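Local coordinates for protein NADH kinase POS5 (Saccharomyces cerevisiae, PDB 3AFO) that phosphorylates NADH and, about half as readily, NAD(+) with ATP in mitochondria, making it a key source of the cellular reductant NADPH, at residues E108-I111 / V112-D116. Sequence-based numbering, arbitrary orientation.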
ATOM      1  N   GLU A 108      21.814 -33.260  18.709  1.00 35.90           N
ATOM      2  CA  GLU A 108      21.811 -31.788  18.770  1.00 36.82           C
ATOM      3  C   GLU A 108      22.402 -31.236  20.063  1.00 36.24           C
ATOM      4  O   GLU A 108      23.308 -30.407  20.026  1.00 36.15           O
ATOM      5  CB  GLU A 108      20.394 -31.206  18.558  1.00 37.53           C
ATOM      6  CG  GLU A 108      19.477 -32.029  17.645  1.00 40.44           C
ATOM      7  CD  GLU A 108      18.609 -31.179  16.712  1.00 44.12           C
ATOM      8  OE1 GLU A 108      17.836 -30.322  17.202  1.00 45.12           O
ATOM      9  OE2 GLU A 108      18.697 -31.385  15.477  1.00 45.47           O
ATOM     10  N   GLN A 109      21.897 -31.716  21.201  1.00 36.38           N
ATOM     11  CA  GLN A 109      22.340 -31.253  22.522  1.00 36.38           C
ATOM     12  C   GLN A 109      23.851 -31.364  22.664  1.00 35.52           C
ATOM     13  O   GLN A 109      24.495 -30.456  23.180  1.00 35.88           O
ATOM     14  CB  GLN A 109      21.658 -32.038  23.655  1.00 36.80           C
ATOM     15  CG  GLN A 109      20.253 -32.546  23.343  1.00 39.60           C
ATOM     16  CD  GLN A 109      20.249 -33.873  22.581  1.00 42.58           C
ATOM     17  OE1 GLN A 109      19.817 -33.941  21.422  1.00 43.25           O
ATOM     18  NE2 GLN A 109      20.733 -34.932  23.231  1.00 43.65           N
ATOM     19  N   ASP A 110      24.408 -32.480  22.200  1.00 35.03           N
ATOM     20  CA  ASP A 110      25.855 -32.682  22.188  1.00 34.45           C
ATOM     21  C   ASP A 110      26.561 -31.661  21.289  1.00 33.75           C
ATOM     22  O   ASP A 110      27.595 -31.114  21.663  1.00 33.23           O
ATOM     23  CB  ASP A 110      26.195 -34.111  21.730  1.00 34.86           C
ATOM     24  CG  ASP A 110      26.033 -35.156  22.837  1.00 36.41           C
ATOM     25  OD1 ASP A 110      25.201 -34.976  23.755  1.00 37.30           O
ATOM     26  OD2 ASP A 110      26.757 -36.173  22.781  1.00 38.60           O
ATOM     27  N   ILE A 111      25.999 -31.407  20.106  1.00 33.29           N
ATOM     28  CA  ILE A 111      26.596 -30.458  19.162  1.00 32.99           C
ATOM     29  C   ILE A 111      26.517 -29.033  19.704  1.00 32.95           C
ATOM     30  O   ILE A 111      27.510 -28.298  19.713  1.00 32.82           O
ATOM     31  CB  ILE A 111      25.928 -30.544  17.764  1.00 33.17           C
ATOM     32  CG1 ILE A 111      26.243 -31.891  17.105  1.00 32.62           C
ATOM     33  CG2 ILE A 111      26.357 -29.364  16.879  1.00 32.64           C
ATOM     34  CD1 ILE A 111      25.648 -32.072  15.719  1.00 32.83           C
ATOM     35  N   VAL A 112      25.328 -28.670  20.179  1.00 33.10           N
ATOM     36  CA  VAL A 112      25.035 -27.342  20.700  1.00 33.42           C
ATOM     37  C   VAL A 112      26.030 -26.881  21.785  1.00 33.59           C
ATOM     38  O   VAL A 112      26.481 -25.727  21.778  1.00 33.94           O
ATOM     39  CB  VAL A 112      23.560 -27.287  21.201  1.00 33.69           C
ATOM     40  CG1 VAL A 112      23.310 -26.097  22.088  1.00 34.06           C
ATOM     41  CG2 VAL A 112      22.600 -27.283  20.010  1.00 33.64           C
ATOM     42  N   ASN A 113      26.376 -27.797  22.686  1.00 33.94           N
ATOM     43  CA  ASN A 113      27.282 -27.541  23.816  1.00 34.35           C
ATOM     44  C   ASN A 113      28.734 -27.294  23.447  1.00 33.51           C
ATOM     45  O   ASN A 113      29.500 -26.735  24.244  1.00 33.72           O
ATOM     46  CB  ASN A 113      27.255 -28.724  24.793  1.00 34.98           C
ATOM     47  CG  ASN A 113      25.913 -28.913  25.449  1.00 37.59           C
ATOM     48  OD1 ASN A 113      25.538 -30.039  25.798  1.00 40.74           O
ATOM     49  ND2 ASN A 113      25.168 -27.815  25.626  1.00 40.16           N
ATOM     50  N   ARG A 114      29.119 -27.723  22.251  1.00 32.45           N
ATOM     51  CA  ARG A 114      30.528 -27.746  21.881  1.00 31.31           C
ATOM     52  C   ARG A 114      30.915 -26.843  20.715  1.00 29.70           C
ATOM     53  O   ARG A 114      32.091 -26.638  20.450  1.00 29.45           O
ATOM     54  CB  ARG A 114      30.982 -29.190  21.676  1.00 31.91           C
ATOM     55  CG  ARG A 114      31.121 -29.904  23.016  1.00 33.96           C
ATOM     56  CD  ARG A 114      30.996 -31.389  22.891  1.00 37.76           C
ATOM     57  NE  ARG A 114      31.126 -32.026  24.199  1.00 39.78           N
ATOM     58  CZ  ARG A 114      30.103 -32.464  24.927  1.00 40.73           C
ATOM     59  NH1 ARG A 114      28.852 -32.343  24.484  1.00 40.56           N
ATOM     60  NH2 ARG A 114      30.335 -33.025  26.104  1.00 41.52           N
ATOM     61  N   THR A 115      29.920 -26.270  20.046  1.00 28.53           N
ATOM     62  CA  THR A 115      30.166 -25.390  18.902  1.00 26.25           C
ATOM     63  C   THR A 115      30.755 -24.018  19.265  1.00 25.68           C
ATOM     64  O   THR A 115      30.155 -23.263  20.026  1.00 25.82           O
ATOM     65  CB  THR A 115      28.860 -25.215  18.080  1.00 26.32           C
ATOM     66  OG1 THR A 115      28.432 -26.490  17.579  1.00 24.94           O
ATOM     67  CG2 THR A 115      29.084 -24.271  16.918  1.00 25.79           C
ATOM     68  N   ASP A 116      31.920 -23.689  18.715  1.00 24.96           N
ATOM     69  CA  ASP A 116      32.482 -22.337  18.824  1.00 25.12           C
ATOM     70  C   ASP A 116      31.938 -21.426  17.715  1.00 24.93           C
ATOM     71  O   ASP A 116      31.803 -20.211  17.895  1.00 24.13           O
ATOM     72  CB  ASP A 116      34.016 -22.343  18.713  1.00 25.61           C
ATOM     73  CG  ASP A 116      34.704 -23.280  19.725  1.00 28.04           C
ATOM     74  OD1 ASP A 116      34.055 -23.710  20.715  1.00 28.27           O
ATOM     75  OD2 ASP A 116      35.908 -23.572  19.508  1.00 29.12           O
TER
HETATM   76  O   HOH W   1      26.120 -33.253  25.483  1.00 49.24           O
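R114 reaches back alongside D110, whose carbonyl group meets the edge of the guanidinium, on the short helix 108-114, which leads into strand 117-122 of the parallel sheet in the N-terminal alpha/beta domain of this NAD kinase. Its CB lies 3.9 Å from D110 O, and the chain, extended from CG to NE, keeps CD 3.6 Å from the same carbonyl oxygen. NE turns to L16 O, its strongest partner, while NH1 gives D110 O a straight but long and weak bond (3.3 Å, 163°). A water in the guanidinium plane accepts from NH1 and donates to D110 OD1 at 2.6 Å and, at longer range, to N113 OD1, bridging two charged groups whose NH1 and OD1 atoms stand 4.6 Å apart, beyond a salt bridge.

The helical i to i+4 pattern holds at V112, where V112 N donates to E108 O at 2.7 Å. At I111 O the i to i+4 bond from T115 N is weak (129°), and R114 N, an i to i+3 donor, and T115 OG1, 2.9 Å away, reach the same oxygen from opposite faces of its plane. With chi1 at -61°, OG1 lies beside T115's own backbone N and can turn back to this oxygen. A valine here would probably leave I111 O without its hydroxyl donor, with only the weak T115 N bond still coming from that residue. I111 and T115 both pack on Y45 of strand 43-48 and I76 of strand 74-76, and I111 CG2 sits 3.6 Å from T115 OG1.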